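Inorganic pyrophosphatase (Helicobacter pylori, PDB 2BQX) probably catalyses the magnesium-dependent hydrolysis of inorganic pyrophosphate to two phosphate ions, working as a homohexamer. Local coordinates at residues A[118-121]-A[122-126]; A[125-128]-A[129-133]; A[133-136]-A[137-141]; A[156-159]-A[160-164]. All blocks are in the same frame, centred on the assembly; numbering follows the deposited sequence.

Following the chain from the N terminus, contact 1 (118-121 with 122-126) closes a tight turn in the loop between strand 99-108 and helix 127-139. Contact 2 (125-128 with 129-133) begins where it ends, shares Leu125 and Ser126 with it, and starts that helix; contact 3 (133-136 with 137-141) takes over at Ile133 and carries it on toward Tyr140. These three run in series and none nests in another. Contact 4 (156-159 with 160-164) comes after strand 149-156 and opens helix 157-171. It returns to contact 1 in space, where Asp121 OD2 accepts from Lys157 N, so the turn before one helix is tied to the start of the other.

Contact 1: A[118-121]-A[122-126]; sequences YVKD and IDDLS
The carboxylate of Asp124 reaches back across the turn to the backbone of Lys120 and Asp121, and a single oxygen does the gripping. OD2 of Asp124 takes the amide N of Lys120 at 2.8 Å, on its anti side and close to the carboxylate plane, while the N of Asp121 meets the same OD2 from well above that plane at 3.0 Å. With CG of Asp124 beside its own backbone N (chi1 -67°), the group is aimed at these two successive amides, and two bonds to one oxygen should hold it against rotation. The backbone answers in the other direction: Asp124 N donates to Asp121 O at 2.8 Å, closing the short 3-10 segment 122-124.

With its CG anti to the backbone N (chi1 -151°), Asp121 brings OD2 to the next amide, Ile122 N, at 2.8 Å, on the anti side and 31° out of the carboxylate plane. The same OD2 also receives Lys157 N from the start of helix 157-171, a second grip on it. Asp123 swings its OD1 over CB of Asp121, at 3.3 Å; the like charges of these two carboxylates would disfavour each other, an effect the N-H donors on Asp121 OD2 may offset.

On the apolar side of the turn Val119 and Leu125 cross at about a right angle, CG1 of Val119 resting on CD2 of Leu125 at 3.7 Å. Leu107 and Ile105 of strand 99-108 lie against these two side chains. The whole is a 3-10 turn closed by an aspartate that binds back to preceding main-chain amides, in the loop leading into helix 127-139.

Contact 2: A[125-128]-A[129-133]; sequences LSKH and TLDKI
The N-terminal turn of helix 127-139 starts from Ser126 at the N-cap, and here Ser126 and Thr129 meet hydroxyl to hydroxyl. Their OG and OG1 lie 2.8 Å apart in a hydrogen bond whose donor is not fixed. Ser126 OG sits between its backbone N and carbonyl carbon (chi1 77°), which turns it over the first turn toward Thr129. The main chain then falls into the alpha pattern: Leu130 N donates to Ser126 O at 3.1 Å.

Lys127 and Asp131 pair one turn apart. The lysine bends at chi2 (64°) and folds over the carboxylate, so that its NZ reaches OD1 of Asp131 at 3.1 Å on the syn lone pair, forming a salt bridge. Leucine packing lies on another side of the turn: CB of Leu125 presses on CD1 of Leu130 at 3.4 Å, closer than usual for two carbons, with the two side chains set roughly perpendicular. Phe154 of strand 149-156 lies against Leu130 as well.

His128 and Lys132 also lie one turn apart, CE1 of the ring 4.1 Å from CE of the lysine. Here the helix faces its neighbours: His128 packs on Thr115 of the second subunit, and Asp131 and Lys132 on Leu143 and Tyr45 of the third. The arrangement is that of a helix start with serine at the N-cap position, together with an i to i+4 lysine-aspartate salt bridge.

Contact 3: A[133-136]-A[137-141]; sequences IKHF and FETYK
Phe136, Phe137 and Tyr140 form an aromatic cluster at the C-terminal end of helix 127-139. The edge of Phe136 points at the face of Phe137 in a T-shaped stack, with centroids 5.3 Å apart and planes at 83°; CD2 of Phe136 stands above the centre of the Phe137 ring. Ile133, one turn earlier, lies alongside Phe137 and points the same way, its CG2 at the ring edge, 3.8 Å from CE2. Leu71, Leu92 and Met94 of the sheet pack against Phe137.

Tyr140 comes to Phe136 from another side. Its CB sits over the face of that ring in a CH-pi contact, 3.9 Å from the centroid, and its own ring is inclined to that of Phe136 by 32°. The first torsion of Tyr140, 85°, places CG between the backbone N and the carbonyl carbon, carrying the ring across Phe136. Tyr140 is predicted to bind substrate, and Phe137 packs close to Tyr54, another predicted substrate residue, so the cluster probably backs the active site.

Outward, Phe136 O accepts twice at the end of the helix: Tyr140 N comes in almost in line with the carbonyl bond at 2.8 Å, Thr139 N from far above its plane. At the rim, the methyl CG2 of Thr139 lies over a face of the His135 imidazole, whose NE2 bonds to Asp142 of the third subunit; Glu138 turns its OE2 to Val151 N. Thr139 also folds its hydroxyl back on the preceding turn, OG1 donating to His135 O at 2.9 Å.

Contact 4: A[156-159]-A[160-164]; sequences NKES and AIKVL
Glu158 and Lys162, one turn apart near the start of helix 157-171, lie side by side and point the same way. The glutamate is fully extended, while the lysine runs straight until it bends at chi4 (58°), which brings NZ alongside the glutamate: 3.5 Å from OE1 of Glu158, a long salt bridge. A water accepts from Lys162 NZ at 3.0 Å and also lies by Glu158 O, though so close that this second bond is doubtful. The helical bond from Lys162 N to Glu158 O is weak.

On another side of the helix the stem of Lys157 crosses Ile161, with CG of the lysine 4.0 Å from CD1 of the isoleucine. The lysine stretches on to a salt bridge with Asp13, and Ile161 meets Ala12 beside it. Ala160 turns inward onto Leu88 and Val91 of strand 83-96, and Val163 onto Glu102 and Leu104 of strand 99-108, so this part of the helix lies against the sheet.

Behind these side chains stands the helix start. Its backbone bonds run from Ala160 N to Asn156 O at 3.0 Å and from Ile161 N to Lys157 O at 2.9 Å. Ser159 OG is hydrogen-bonded to OE1 of Glu155, at the end of strand 149-156. The capping bond comes from Asn156: with chi1 at 59° its amide folds over the first turn, and its OD1 accepts from Ser159 N at 3.1 Å, nearly in line with the side-chain C=O.

Contact 1: A[118-121]-A[122-126]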
# COMPACT_ATOMS: atom_id res chain seq x y z
N TYR A 118 10.55 14.75 -21.78
CA TYR A 118 11.72 14.56 -22.64
C TYR A 118 11.54 13.42 -23.64
O TYR A 118 12.29 13.32 -24.61
CB TYR A 118 12.98 14.30 -21.81
CG TYR A 118 12.94 13.03 -20.99
CD1 TYR A 118 12.37 13.01 -19.71
CD2 TYR A 118 13.45 11.83 -21.50
CE1 TYR A 118 12.32 11.84 -18.97
CE2 TYR A 118 13.40 10.66 -20.76
CZ TYR A 118 12.83 10.66 -19.50
OH TYR A 118 12.77 9.50 -18.76
N VAL A 119 10.57 12.56 -23.39
CA VAL A 119 10.31 11.43 -24.28
C VAL A 119 9.47 11.93 -25.45
O VAL A 119 8.28 12.21 -25.30
CB VAL A 119 9.55 10.31 -23.55
CG1 VAL A 119 9.29 9.15 -24.52
CG2 VAL A 119 10.37 9.82 -22.36
N LYS A 120 10.10 12.03 -26.62
CA LYS A 120 9.44 12.51 -27.83
C LYS A 120 9.07 11.39 -28.80
O LYS A 120 8.12 11.52 -29.58
CB LYS A 120 10.35 13.49 -28.57
CG LYS A 120 10.94 14.58 -27.69
CD LYS A 120 9.88 15.52 -27.17
CE LYS A 120 10.51 16.61 -26.31
NZ LYS A 120 9.50 17.56 -25.78
N ASP A 121 9.82 10.30 -28.74
CA ASP A 121 9.61 9.15 -29.62
C ASP A 121 10.01 7.88 -28.89
O ASP A 121 10.68 7.93 -27.86
CB ASP A 121 10.45 9.33 -30.89
CG ASP A 121 9.82 8.65 -32.10
OD1 ASP A 121 10.26 8.95 -33.23
OD2 ASP A 121 8.90 7.83 -31.92
N ILE A 122 9.59 6.73 -29.42
CA ILE A 122 9.86 5.44 -28.80
C ILE A 122 11.30 5.25 -28.35
O ILE A 122 11.56 4.75 -27.25
CB ILE A 122 9.46 4.28 -29.75
CG1 ILE A 122 9.37 2.97 -28.96
CG2 ILE A 122 10.46 4.15 -30.89
CD1 ILE A 122 8.14 2.87 -28.09
N ASP A 123 12.25 5.67 -29.18
CA ASP A 123 13.66 5.51 -28.85
C ASP A 123 14.13 6.32 -27.63
O ASP A 123 15.23 6.09 -27.12
CB ASP A 123 14.52 5.88 -30.06
CG ASP A 123 14.05 7.16 -30.72
OD1 ASP A 123 12.94 7.17 -31.29
OD2 ASP A 123 14.80 8.16 -30.67
N ASP A 124 13.30 7.25 -27.15
CA ASP A 124 13.68 8.04 -25.97
C ASP A 124 13.42 7.27 -24.68
O ASP A 124 13.92 7.64 -23.61
CB ASP A 124 12.94 9.38 -25.95
CG ASP A 124 13.36 10.30 -27.08
OD1 ASP A 124 14.55 10.29 -27.45
OD2 ASP A 124 12.51 11.05 -27.59
N LEU A 125 12.62 6.21 -24.78
CA LEU A 125 12.30 5.38 -23.62
C LEU A 125 13.51 4.48 -23.38
O LEU A 125 14.20 4.10 -24.32
CB LEU A 125 11.06 4.52 -23.91
CG LEU A 125 9.74 5.28 -23.99
CD1 LEU A 125 8.61 4.33 -24.39
CD2 LEU A 125 9.45 5.92 -22.65
N SER A 126 13.77 4.15 -22.12
CA SER A 126 14.92 3.30 -21.80
C SER A 126 14.75 1.88 -22.30
O SER A 126 13.63 1.36 -22.39
CB SER A 126 15.18 3.28 -20.30
OG SER A 126 14.26 2.43 -19.64

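Contact 2: A[125-128]-A[129-133]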
# COMPACT_ATOMS: atom_id res chain seq x y z
N LEU A 125 12.62 6.21 -24.78
CA LEU A 125 12.30 5.38 -23.62
C LEU A 125 13.51 4.48 -23.38
O LEU A 125 14.20 4.10 -24.32
CB LEU A 125 11.06 4.52 -23.91
CG LEU A 125 9.74 5.28 -23.99
CD1 LEU A 125 8.61 4.33 -24.39
CD2 LEU A 125 9.45 5.92 -22.65
N SER A 126 13.77 4.15 -22.12
CA SER A 126 14.92 3.30 -21.80
C SER A 126 14.75 1.88 -22.30
O SER A 126 13.63 1.36 -22.39
CB SER A 126 15.18 3.28 -20.30
OG SER A 126 14.26 2.43 -19.64
N LYS A 127 15.88 1.25 -22.62
CA LYS A 127 15.92 -0.12 -23.09
C LYS A 127 15.28 -1.05 -22.07
O LYS A 127 14.58 -2.01 -22.41
CB LYS A 127 17.38 -0.53 -23.31
CG LYS A 127 17.61 -2.01 -23.54
CD LYS A 127 16.95 -2.48 -24.82
CE LYS A 127 17.38 -3.90 -25.15
NZ LYS A 127 16.61 -4.44 -26.30
N HIS A 128 15.52 -0.75 -20.80
CA HIS A 128 14.99 -1.54 -19.69
C HIS A 128 13.47 -1.51 -19.64
O HIS A 128 12.83 -2.55 -19.44
CB HIS A 128 15.58 -1.02 -18.38
CG HIS A 128 15.30 -1.89 -17.19
ND1 HIS A 128 14.18 -1.74 -16.41
CD2 HIS A 128 16.01 -2.91 -16.65
CE1 HIS A 128 14.21 -2.63 -15.43
NE2 HIS A 128 15.31 -3.36 -15.56
N THR A 129 12.89 -0.34 -19.83
CA THR A 129 11.44 -0.20 -19.79
C THR A 129 10.77 -0.92 -20.96
O THR A 129 9.73 -1.57 -20.79
CB THR A 129 11.02 1.28 -19.82
OG1 THR A 129 11.66 1.97 -18.74
CG2 THR A 129 9.51 1.41 -19.66
N LEU A 130 11.36 -0.79 -22.14
CA LEU A 130 10.83 -1.43 -23.34
C LEU A 130 10.89 -2.95 -23.19
O LEU A 130 9.92 -3.65 -23.50
CB LEU A 130 11.62 -0.98 -24.57
CG LEU A 130 11.02 0.15 -25.42
CD1 LEU A 130 10.42 1.22 -24.53
CD2 LEU A 130 12.09 0.72 -26.33
N ASP A 131 12.01 -3.46 -22.71
CA ASP A 131 12.17 -4.90 -22.53
C ASP A 131 11.18 -5.43 -21.49
O ASP A 131 10.64 -6.52 -21.65
CB ASP A 131 13.59 -5.25 -22.07
CG ASP A 131 14.63 -4.99 -23.14
OD1 ASP A 131 14.28 -4.96 -24.33
OD2 ASP A 131 15.82 -4.82 -22.77
N LYS A 132 10.96 -4.66 -20.43
CA LYS A 132 10.03 -5.09 -19.38
C LYS A 132 8.61 -5.19 -19.93
O LYS A 132 7.88 -6.14 -19.65
CB LYS A 132 10.04 -4.12 -18.19
CG LYS A 132 9.02 -4.47 -17.09
CD LYS A 132 8.99 -3.45 -15.95
CE LYS A 132 10.25 -3.47 -15.10
NZ LYS A 132 10.18 -2.53 -13.93
N ILE A 133 8.22 -4.20 -20.73
CA ILE A 133 6.89 -4.21 -21.31
C ILE A 133 6.72 -5.37 -22.28
O ILE A 133 5.70 -6.08 -22.26
CB ILE A 133 6.60 -2.89 -22.04
CG1 ILE A 133 6.48 -1.76 -21.01
CG2 ILE A 133 5.34 -3.02 -22.90
CD1 ILE A 133 6.30 -0.39 -21.60

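Contact 3: A[133-136]-A[137-141]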
# COMPACT_ATOMS: atom_id res chain seq x y z
N ILE A 133 8.22 -4.20 -20.73
CA ILE A 133 6.89 -4.21 -21.31
C ILE A 133 6.72 -5.37 -22.28
O ILE A 133 5.70 -6.08 -22.26
CB ILE A 133 6.60 -2.89 -22.04
CG1 ILE A 133 6.48 -1.76 -21.01
CG2 ILE A 133 5.34 -3.02 -22.90
CD1 ILE A 133 6.30 -0.39 -21.60
N LYS A 134 7.72 -5.58 -23.13
CA LYS A 134 7.68 -6.66 -24.11
C LYS A 134 7.60 -8.02 -23.43
O LYS A 134 6.82 -8.89 -23.83
CB LYS A 134 8.91 -6.59 -25.02
CG LYS A 134 9.10 -7.80 -25.93
CD LYS A 134 9.90 -7.44 -27.18
CE LYS A 134 11.29 -6.92 -26.86
NZ LYS A 134 12.02 -6.47 -28.09
N HIS A 135 8.42 -8.21 -22.40
CA HIS A 135 8.46 -9.46 -21.67
C HIS A 135 7.14 -9.74 -20.94
O HIS A 135 6.73 -10.89 -20.78
CB HIS A 135 9.64 -9.44 -20.69
CG HIS A 135 9.71 -10.62 -19.79
ND1 HIS A 135 9.20 -10.62 -18.51
CD2 HIS A 135 10.20 -11.87 -19.99
CE1 HIS A 135 9.36 -11.81 -17.97
NE2 HIS A 135 9.96 -12.59 -18.84
N PHE A 136 6.47 -8.68 -20.51
CA PHE A 136 5.19 -8.83 -19.83
C PHE A 136 4.15 -9.43 -20.78
O PHE A 136 3.48 -10.41 -20.45
CB PHE A 136 4.68 -7.49 -19.31
CG PHE A 136 3.29 -7.56 -18.76
CD1 PHE A 136 3.06 -8.05 -17.48
CD2 PHE A 136 2.20 -7.15 -19.52
CE1 PHE A 136 1.76 -8.14 -16.97
CE2 PHE A 136 0.90 -7.23 -19.02
CZ PHE A 136 0.68 -7.72 -17.74
N PHE A 137 4.01 -8.83 -21.95
CA PHE A 137 3.02 -9.32 -22.91
C PHE A 137 3.42 -10.69 -23.44
O PHE A 137 2.57 -11.53 -23.74
CB PHE A 137 2.86 -8.31 -24.04
CG PHE A 137 2.07 -7.10 -23.64
CD1 PHE A 137 0.69 -7.19 -23.45
CD2 PHE A 137 2.69 -5.88 -23.40
CE1 PHE A 137 -0.05 -6.09 -23.02
CE2 PHE A 137 1.96 -4.77 -22.98
CZ PHE A 137 0.59 -4.88 -22.78
N GLU A 138 4.72 -10.92 -23.52
CA GLU A 138 5.22 -12.20 -24.01
C GLU A 138 4.92 -13.35 -23.05
O GLU A 138 4.83 -14.50 -23.47
CB GLU A 138 6.73 -12.11 -24.24
CG GLU A 138 7.26 -13.11 -25.24
CD GLU A 138 7.74 -12.44 -26.51
OE1 GLU A 138 8.80 -11.76 -26.47
OE2 GLU A 138 7.06 -12.59 -27.55
N THR A 139 4.74 -13.05 -21.76
CA THR A 139 4.52 -14.11 -20.78
C THR A 139 3.26 -14.08 -19.90
O THR A 139 2.92 -15.08 -19.29
CB THR A 139 5.70 -14.19 -19.80
OG1 THR A 139 5.77 -12.97 -19.03
CG2 THR A 139 7.01 -14.38 -20.55
N TYR A 140 2.57 -12.94 -19.84
CA TYR A 140 1.42 -12.82 -18.97
C TYR A 140 0.24 -13.75 -19.26
O TYR A 140 -0.65 -13.92 -18.42
CB TYR A 140 0.96 -11.36 -18.89
CG TYR A 140 0.03 -10.88 -19.98
CD1 TYR A 140 0.34 -11.03 -21.33
CD2 TYR A 140 -1.15 -10.20 -19.65
CE1 TYR A 140 -0.49 -10.52 -22.33
CE2 TYR A 140 -1.98 -9.68 -20.64
CZ TYR A 140 -1.65 -9.84 -21.97
OH TYR A 140 -2.46 -9.31 -22.95
N LYS A 141 0.23 -14.35 -20.45
CA LYS A 141 -0.84 -15.28 -20.80
C LYS A 141 -0.31 -16.70 -20.91
O LYS A 141 -1.03 -17.60 -21.35
CB LYS A 141 -1.51 -14.87 -22.11
CG LYS A 141 -2.47 -13.71 -21.97
CD LYS A 141 -3.19 -13.44 -23.27
CE LYS A 141 -4.24 -12.36 -23.09
NZ LYS A 141 -5.00 -12.13 -24.35

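Contact 4: A[156-159]-A[160-164]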
# COMPACT_ATOMS: atom_id res chain seq x y z
N ASN A 156 7.98 3.45 -34.08
CA ASN A 156 7.95 4.83 -33.62
C ASN A 156 6.61 5.56 -33.67
O ASN A 156 5.59 5.01 -34.09
CB ASN A 156 9.00 5.66 -34.37
CG ASN A 156 8.80 5.66 -35.86
OD1 ASN A 156 7.68 5.51 -36.35
ND2 ASN A 156 9.89 5.85 -36.60
N LYS A 157 6.63 6.81 -33.22
CA LYS A 157 5.45 7.65 -33.18
C LYS A 157 4.77 7.80 -34.54
O LYS A 157 3.54 7.81 -34.64
CB LYS A 157 5.82 9.03 -32.62
CG LYS A 157 4.64 9.97 -32.44
CD LYS A 157 5.13 11.35 -32.02
CE LYS A 157 3.96 12.28 -31.80
NZ LYS A 157 4.37 13.68 -31.51
N GLU A 158 5.57 7.92 -35.60
CA GLU A 158 5.02 8.07 -36.94
C GLU A 158 4.13 6.86 -37.26
O GLU A 158 3.05 7.01 -37.82
CB GLU A 158 6.15 8.18 -37.96
CG GLU A 158 5.69 8.28 -39.40
CD GLU A 158 6.83 8.58 -40.36
OE1 GLU A 158 6.60 8.55 -41.59
OE2 GLU A 158 7.95 8.86 -39.89
N SER A 159 4.60 5.67 -36.88
CA SER A 159 3.84 4.45 -37.11
C SER A 159 2.59 4.40 -36.24
O SER A 159 1.53 3.98 -36.69
CB SER A 159 4.71 3.22 -36.83
OG SER A 159 3.96 2.03 -37.00
N ALA A 160 2.73 4.83 -34.99
CA ALA A 160 1.61 4.83 -34.06
C ALA A 160 0.48 5.72 -34.56
O ALA A 160 -0.69 5.39 -34.44
CB ALA A 160 2.08 5.29 -32.68
N ILE A 161 0.85 6.88 -35.12
CA ILE A 161 -0.14 7.82 -35.65
C ILE A 161 -0.93 7.17 -36.77
O ILE A 161 -2.15 7.36 -36.88
CB ILE A 161 0.55 9.11 -36.16
CG1 ILE A 161 1.11 9.89 -34.96
CG2 ILE A 161 -0.44 9.97 -36.94
CD1 ILE A 161 2.04 11.01 -35.32
N LYS A 162 -0.25 6.39 -37.61
CA LYS A 162 -0.92 5.70 -38.71
C LYS A 162 -1.94 4.72 -38.16
O LYS A 162 -3.06 4.61 -38.67
CB LYS A 162 0.11 4.97 -39.57
CG LYS A 162 0.95 5.91 -40.43
CD LYS A 162 1.96 5.14 -41.27
CE LYS A 162 2.64 6.05 -42.27
NZ LYS A 162 3.34 7.18 -41.61
N VAL A 163 -1.55 4.00 -37.11
CA VAL A 163 -2.42 3.02 -36.47
C VAL A 163 -3.65 3.71 -35.91
O VAL A 163 -4.78 3.23 -36.08
CB VAL A 163 -1.66 2.29 -35.33
CG1 VAL A 163 -2.60 1.36 -34.58
CG2 VAL A 163 -0.50 1.50 -35.92
N LEU A 164 -3.44 4.84 -35.25
CA LEU A 164 -4.54 5.59 -34.66
C LEU A 164 -5.50 6.11 -35.73
O LEU A 164 -6.71 5.93 -35.62
CB LEU A 164 -4.01 6.77 -33.84
CG LEU A 164 -5.08 7.68 -33.25
CD1 LEU A 164 -5.96 6.88 -32.28
CD2 LEU A 164 -4.42 8.84 -32.53
O HOH W 1 2.62 8.98 -39.38